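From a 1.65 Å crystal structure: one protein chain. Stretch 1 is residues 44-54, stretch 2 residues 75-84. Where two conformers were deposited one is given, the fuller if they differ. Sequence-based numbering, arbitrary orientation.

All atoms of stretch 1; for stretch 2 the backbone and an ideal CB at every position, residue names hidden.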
ATOM      1  N   SER A  44     -10.428   4.394 -12.936  0.60 15.32           N
ATOM      2  CA  SER A  44     -11.210   5.318 -12.135  0.60 15.13           C
ATOM      3  C   SER A  44     -10.346   6.142 -11.234  0.60 15.09           C
ATOM      4  O   SER A  44      -9.351   5.666 -10.702  0.60 15.61           O
ATOM      5  CB  SER A  44     -12.258   4.557 -11.330  0.60 17.17           C
ATOM      6  OG  SER A  44     -11.659   3.774 -10.313  0.60 18.70           O
ATOM      7  N   TYR A  45     -10.742   7.398 -11.070  1.00 15.37           N
ATOM      8  CA  TYR A  45      -9.935   8.315 -10.273  1.00 16.66           C
ATOM      9  C   TYR A  45      -9.832   7.850  -8.831  1.00 16.86           C
ATOM     10  O   TYR A  45      -8.773   8.028  -8.224  1.00 17.16           O
ATOM     11  CB  TYR A  45     -10.435   9.779 -10.374  1.00 17.27           C
ATOM     12  CG  TYR A  45     -11.631  10.177  -9.510  1.00 16.40           C
ATOM     13  CD1 TYR A  45     -11.511  10.368  -8.113  1.00 16.12           C
ATOM     14  CD2 TYR A  45     -12.866  10.379 -10.095  1.00 16.28           C
ATOM     15  CE1 TYR A  45     -12.570  10.747  -7.351  1.00 17.20           C
ATOM     16  CE2 TYR A  45     -13.970  10.773  -9.328  1.00 15.20           C
ATOM     17  CZ  TYR A  45     -13.813  10.955  -7.970  1.00 16.19           C
ATOM     18  OH  TYR A  45     -14.853  11.354  -7.208  1.00 16.59           O
ATOM     19  N   MET A  46     -10.891   7.269  -8.264  1.00 16.76           N
ATOM     20  CA  MET A  46     -10.843   6.805  -6.889  1.00 16.90           C
ATOM     21  C   MET A  46      -9.847   5.658  -6.744  1.00 16.12           C
ATOM     22  O   MET A  46      -9.089   5.620  -5.771  1.00 16.85           O
ATOM     23  CB  MET A  46     -12.230   6.342  -6.397  1.00 20.44           C
ATOM     24  CG  MET A  46     -13.013   7.414  -5.673  1.00 24.40           C
ATOM     25  SD  MET A  46     -12.059   8.207  -4.354  1.00 23.33           S
ATOM     26  CE  MET A  46     -11.987   7.077  -2.908  1.00 27.08           C
ATOM     27  N   GLY A  47      -9.815   4.740  -7.693  1.00 14.67           N
ATOM     28  CA  GLY A  47      -8.854   3.640  -7.564  1.00 14.83           C
ATOM     29  C   GLY A  47      -7.418   4.124  -7.705  1.00 14.92           C
ATOM     30  O   GLY A  47      -6.555   3.788  -6.882  1.00 15.32           O
ATOM     31  N   VAL A  48      -7.164   4.915  -8.755  1.00 14.10           N
ATOM     32  CA  VAL A  48      -5.834   5.427  -9.021  1.00 12.79           C
ATOM     33  C   VAL A  48      -5.375   6.375  -7.897  1.00 14.23           C
ATOM     34  O   VAL A  48      -4.229   6.291  -7.451  1.00 15.50           O
ATOM     35  CB  VAL A  48      -5.816   6.158 -10.391  1.00 16.09           C
ATOM     36  CG1 VAL A  48      -4.443   6.831 -10.631  1.00 17.74           C
ATOM     37  CG2 VAL A  48      -6.109   5.147 -11.493  1.00 15.99           C
ATOM     38  N   LEU A  49      -6.236   7.293  -7.449  1.00 13.30           N
ATOM     39  CA  LEU A  49      -5.785   8.190  -6.370  1.00 15.35           C
ATOM     40  C   LEU A  49      -5.621   7.504  -5.017  1.00 15.77           C
ATOM     41  O   LEU A  49      -4.780   7.918  -4.228  1.00 15.39           O
ATOM     42  CB  LEU A  49      -6.729   9.392  -6.259  1.00 15.16           C
ATOM     43  CG  LEU A  49      -6.622  10.394  -7.420  1.00 16.08           C
ATOM     44  CD1 LEU A  49      -7.839  11.343  -7.304  1.00 16.75           C
ATOM     45  CD2 LEU A  49      -5.323  11.158  -7.374  1.00 17.16           C
ATOM     46  N   THR A  50      -6.396   6.459  -4.742  1.00 15.39           N
ATOM     47  CA  THR A  50      -6.213   5.738  -3.494  1.00 13.79           C
ATOM     48  C   THR A  50      -4.862   5.015  -3.556  1.00 13.86           C
ATOM     49  O   THR A  50      -4.091   5.031  -2.597  1.00 13.20           O
ATOM     50  CB  THR A  50      -7.366   4.740  -3.254  1.00 15.12           C
ATOM     51  OG1 THR A  50      -8.586   5.477  -3.104  1.00 15.58           O
ATOM     52  CG2 THR A  50      -7.126   3.993  -1.925  1.00 14.68           C
ATOM     53  N   LEU A  51      -4.549   4.429  -4.704  1.00 13.51           N
ATOM     54  CA  LEU A  51      -3.247   3.756  -4.840  1.00 13.42           C
ATOM     55  C   LEU A  51      -2.137   4.830  -4.727  1.00 13.43           C
ATOM     56  O   LEU A  51      -1.135   4.644  -4.047  1.00 14.08           O
ATOM     57  CB  LEU A  51      -3.152   3.090  -6.199  1.00 14.49           C
ATOM     58  CG  LEU A  51      -1.857   2.331  -6.503  1.00 15.13           C
ATOM     59  CD1 LEU A  51      -1.664   1.164  -5.491  1.00 17.35           C
ATOM     60  CD2 LEU A  51      -1.948   1.829  -7.923  1.00 16.04           C
ATOM     61  N   ALA A  52      -2.325   5.977  -5.379  1.00 14.58           N
ATOM     62  CA  ALA A  52      -1.292   7.024  -5.261  1.00 14.23           C
ATOM     63  C   ALA A  52      -1.166   7.505  -3.825  1.00 14.35           C
ATOM     64  O   ALA A  52      -0.031   7.841  -3.369  1.00 15.41           O
ATOM     65  CB  ALA A  52      -1.642   8.230  -6.203  1.00 14.99           C
ATOM     66  N   ALA A  53      -2.284   7.571  -3.105  1.00 14.96           N
ATOM     67  CA  ALA A  53      -2.260   8.015  -1.703  1.00 15.82           C
ATOM     68  C   ALA A  53      -1.393   7.100  -0.841  1.00 17.32           C
ATOM     69  O   ALA A  53      -0.709   7.552   0.081  1.00 16.71           O
ATOM     70  CB  ALA A  53      -3.669   8.070  -1.111  1.00 16.50           C
ATOM     71  N   VAL A  54      -1.433   5.815  -1.136  1.00 15.36           N
ATOM     72  CA  VAL A  54      -0.673   4.804  -0.402  1.00 16.01           C
ATOM     73  C   VAL A  54       0.853   4.915  -0.647  1.00 16.58           C
ATOM     74  O   VAL A  54       1.668   4.656   0.265  1.00 17.72           O
ATOM     75  CB  VAL A  54      -1.243   3.416  -0.856  1.00 20.29           C
ATOM     76  CG1 VAL A  54      -0.313   2.280  -0.588  1.00 26.08           C
ATOM     77  CG2 VAL A  54      -2.586   3.217  -0.128  1.00 22.31           C
ATOM     78  N   UNK A  75     -22.305  10.775  -3.495  1.00 15.84           N
ATOM     79  CA  UNK A  75     -21.276   9.757  -3.778  1.00 15.80           C
ATOM     80  C   UNK A  75     -19.919  10.481  -4.007  1.00 15.59           C
ATOM     81  O   UNK A  75     -18.866  10.044  -3.510  1.00 15.04           O
ATOM     82  CB  UNK A  75     -21.662   8.914  -4.995  1.00 15.80           C
ATOM     83  N   UNK A  76     -19.930  11.577  -4.758  1.00 15.59           N
ATOM     84  CA  UNK A  76     -18.681  12.326  -4.928  1.00 15.15           C
ATOM     85  C   UNK A  76     -18.176  12.797  -3.547  1.00 16.07           C
ATOM     86  O   UNK A  76     -16.987  12.692  -3.248  1.00 14.82           O
ATOM     87  CB  UNK A  76     -18.888  13.517  -5.866  1.00 15.15           C
ATOM     88  N   UNK A  77     -19.074  13.313  -2.680  1.00 14.51           N
ATOM     89  CA  UNK A  77     -18.657  13.748  -1.347  1.00 13.69           C
ATOM     90  C   UNK A  77     -17.971  12.588  -0.582  1.00 15.12           C
ATOM     91  O   UNK A  77     -16.917  12.766   0.045  1.00 15.26           O
ATOM     92  CB  UNK A  77     -19.864  14.266  -0.562  1.00 13.69           C
ATOM     93  N   UNK A  78     -18.637  11.433  -0.569  1.00 13.83           N
ATOM     94  CA  UNK A  78     -18.067  10.262   0.079  1.00 14.53           C
ATOM     95  C   UNK A  78     -16.665   9.947  -0.487  1.00 14.70           C
ATOM     96  O   UNK A  78     -15.726   9.691   0.308  1.00 15.26           O
ATOM     97  CB  UNK A  78     -18.998   9.061  -0.097  1.00 14.53           C
ATOM     98  N   UNK A  79     -16.519   9.943  -1.824  1.00 14.75           N
ATOM     99  CA  UNK A  79     -15.199   9.683  -2.452  1.00 15.93           C
ATOM    100  C   UNK A  79     -14.153  10.647  -1.901  1.00 14.77           C
ATOM    101  O   UNK A  79     -13.078  10.225  -1.474  1.00 15.33           O
ATOM    102  CB  UNK A  79     -15.282   9.818  -3.974  1.00 15.93           C
ATOM    103  N   UNK A  80     -14.480  11.942  -1.906  1.00 16.64           N
ATOM    104  CA  UNK A  80     -13.522  12.930  -1.423  1.00 15.08           C
ATOM    105  C   UNK A  80     -13.189  12.752   0.047  1.00 15.48           C
ATOM    106  O   UNK A  80     -11.990  12.811   0.430  1.00 14.45           O
ATOM    107  CB  UNK A  80     -14.065  14.341  -1.657  1.00 15.08           C
ATOM    108  N   UNK A  81     -14.187  12.499   0.901  1.00 15.24           N
ATOM    109  CA  UNK A  81     -13.898  12.296   2.290  1.00 13.44           C
ATOM    110  C   UNK A  81     -13.012  11.043   2.497  1.00 13.78           C
ATOM    111  O   UNK A  81     -12.145  11.034   3.367  1.00 14.01           O
ATOM    112  CB  UNK A  81     -15.206  12.176   3.075  1.00 13.44           C
ATOM    113  N   UNK A  82     -13.233  10.024   1.671  1.00 13.95           N
ATOM    114  CA  UNK A  82     -12.493   8.745   1.803  1.00 13.64           C
ATOM    115  C   UNK A  82     -11.039   8.953   1.384  1.00 14.59           C
ATOM    116  O   UNK A  82     -10.136   8.531   2.091  1.00 15.37           O
ATOM    117  CB  UNK A  82     -13.136   7.645   0.956  1.00 13.64           C
ATOM    118  N   UNK A  83     -10.847   9.568   0.213  1.00 14.95           N
ATOM    119  CA  UNK A  83      -9.497   9.880  -0.265  1.00 14.06           C
ATOM    120  C   UNK A  83      -8.808  10.753   0.774  1.00 14.82           C
ATOM    121  O   UNK A  83      -7.628  10.546   1.062  1.00 14.24           O
ATOM    122  CB  UNK A  83      -9.534  10.577  -1.626  1.00 14.06           C
ATOM    123  N   UNK A  84      -9.507  11.745   1.342  1.00 13.85           N
ATOM    124  CA  UNK A  84      -8.855  12.601   2.347  1.00 14.34           C
ATOM    125  C   UNK A  84      -8.403  11.807   3.582  1.00 15.17           C
ATOM    126  O   UNK A  84      -7.294  11.991   4.106  1.00 15.12           O
ATOM    127  CB  UNK A  84      -9.808  13.718   2.776  1.00 14.34           C
TER

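Stretch 1 is helical from Y45 to V54, and stretch 2 is helical throughout. The two axes run nearly parallel, 13° apart, with a closest approach of 10.4 Å. The nearest CA pairs, M46 with 79 and T50 with 83, are four residues apart on each helix, so successive turns lie level. The backbone angles of stretch 2 are helical and separate candidates little; proline is disfavoured because it cannot donate the i to i-4 hydrogen bonds made by the backbone N of 79 to 84. The evidence must come from CB directions and from what stretch 1 places near them.

Position 75 points sideways, and nothing of stretch 1 lies within 5.5 Å of its ideal CB. Stretch 1 therefore sets almost no limit; the residue is I75, which makes no contact.

At 76 the CB also points sideways, but it lies 4.8 Å from Y45 OH. A small or medium side chain would fit, and a polar one could use the hydroxyl directly or through water. The residue is T76. Its CG2 comes 4.4 Å from Y45 OH, while a water links the two polar groups, donating to T76 OG1 at 2.8 Å and lying 2.6 Å from Y45 OH.

Position 77 points away and 78 sideways, both with an empty neighbourhood on the stretch 1 side, so many residues are compatible. They are A77 and S78.

Position 79 is the most informative. Its CB points toward stretch 1, with Y45 OH and M46 SD each 3.6 Å from the ideal CB. Two such close neighbours leave little room for a bulky branch at CB, while the hydroxyl invites a hydrogen-bonding group; serine, asparagine or aspartate would be reasonable, and alanine would fit but offer the hydroxyl no hydrogen bond from this position. The residue is N79, with chi1 -71° (m). N79 ND2 donates to Y45 OH at 3.0 Å with an N-H...acceptor angle of 159°, and N79 CG packs 3.4 Å from M46 CG.

Position 80 points sideways with no close neighbour; most side chains fit, and a longer one could approach the Y45 ring. The residue is I80, its CD1 still 4.8 Å from Y45 OH.

Position 81 is out of reach, so almost any helix-compatible side chain is acceptable; the residue is A81.

At 82 the CB points toward stretch 1 and the ideal CB is 4.1 Å from M46 CE, a methyl that suits a compact side chain with some apolar surface, such as alanine, threonine or valine. The residue is T82: its CB lies 4.1 Å from M46 CE, and its OG1 donates to S78 O at 2.7 Å.

Position 83 points sideways, its ideal CB 4.4 Å from M46 SD. L49 and A53 add apolar surface beyond, so leucine or methionine would suit. L83 (chi1 180°, t; chi2 56°, p) turns its end inward: CD2 meets L49 CD1 at 3.8 Å, and CD1 lies 4.2 Å from A53 CB. It has the largest covered area in the stretch.

Position 84 is out of reach and equally unrestricted; D84 finds its partners elsewhere in the structure.

Stretch 2 (75-84) ITASNIATLD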
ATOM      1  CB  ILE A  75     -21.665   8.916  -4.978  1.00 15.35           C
ATOM      2  CG1 ILE A  75     -22.858   8.019  -4.591  1.00 17.18           C
ATOM      3  CG2 ILE A  75     -20.472   8.075  -5.464  1.00 16.30           C
ATOM      4  CD1 ILE A  75     -22.533   7.039  -3.450  1.00 17.59           C
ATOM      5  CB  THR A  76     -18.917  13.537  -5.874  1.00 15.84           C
ATOM      6  OG1 THR A  76     -19.199  13.044  -7.189  1.00 15.68           O
ATOM      7  CG2 THR A  76     -17.666  14.437  -5.901  1.00 16.20           C
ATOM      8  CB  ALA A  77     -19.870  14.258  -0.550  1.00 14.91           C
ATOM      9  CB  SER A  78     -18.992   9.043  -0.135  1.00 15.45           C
ATOM     10  OG  SER A  78     -18.401   7.859   0.429  1.00 15.46           O
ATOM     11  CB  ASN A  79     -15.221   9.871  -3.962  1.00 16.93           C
ATOM     12  CG  ASN A  79     -15.981   8.808  -4.653  1.00 21.08           C
ATOM     13  OD1 ASN A  79     -16.259   7.788  -4.057  1.00 21.86           O
ATOM     14  ND2 ASN A  79     -16.299   9.009  -5.940  1.00 22.42           N
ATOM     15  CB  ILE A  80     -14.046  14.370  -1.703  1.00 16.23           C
ATOM     16  CG1 ILE A  80     -14.219  14.539  -3.209  1.00 16.16           C
ATOM     17  CG2 ILE A  80     -13.142  15.404  -1.028  1.00 17.72           C
ATOM     18  CD1 ILE A  80     -12.928  14.421  -4.021  1.00 19.19           C
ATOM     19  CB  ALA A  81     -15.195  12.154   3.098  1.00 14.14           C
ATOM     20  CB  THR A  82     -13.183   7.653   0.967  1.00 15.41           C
ATOM     21  OG1 THR A  82     -14.540   7.525   1.424  1.00 13.28           O
ATOM     22  CG2 THR A  82     -12.479   6.259   1.145  1.00 13.69           C
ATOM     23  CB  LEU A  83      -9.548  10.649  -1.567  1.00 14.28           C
ATOM     24  CG  LEU A  83      -8.192  11.049  -2.169  1.00 17.05           C
ATOM     25  CD1 LEU A  83      -7.289   9.814  -2.389  1.00 17.84           C
ATOM     26  CD2 LEU A  83      -8.448  11.704  -3.523  1.00 18.35           C
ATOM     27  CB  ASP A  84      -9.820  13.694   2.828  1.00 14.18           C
ATOM     28  CG  ASP A  84      -9.099  14.806   3.537  1.00 16.91           C
ATOM     29  OD1 ASP A  84      -9.468  15.121   4.686  1.00 16.57           O
ATOM     30  OD2 ASP A  84      -8.138  15.341   2.913  1.00 15.07           O
TER
HETATM   31  O   HOH W   1     -16.901  12.250  -8.513  1.00 16.14           O
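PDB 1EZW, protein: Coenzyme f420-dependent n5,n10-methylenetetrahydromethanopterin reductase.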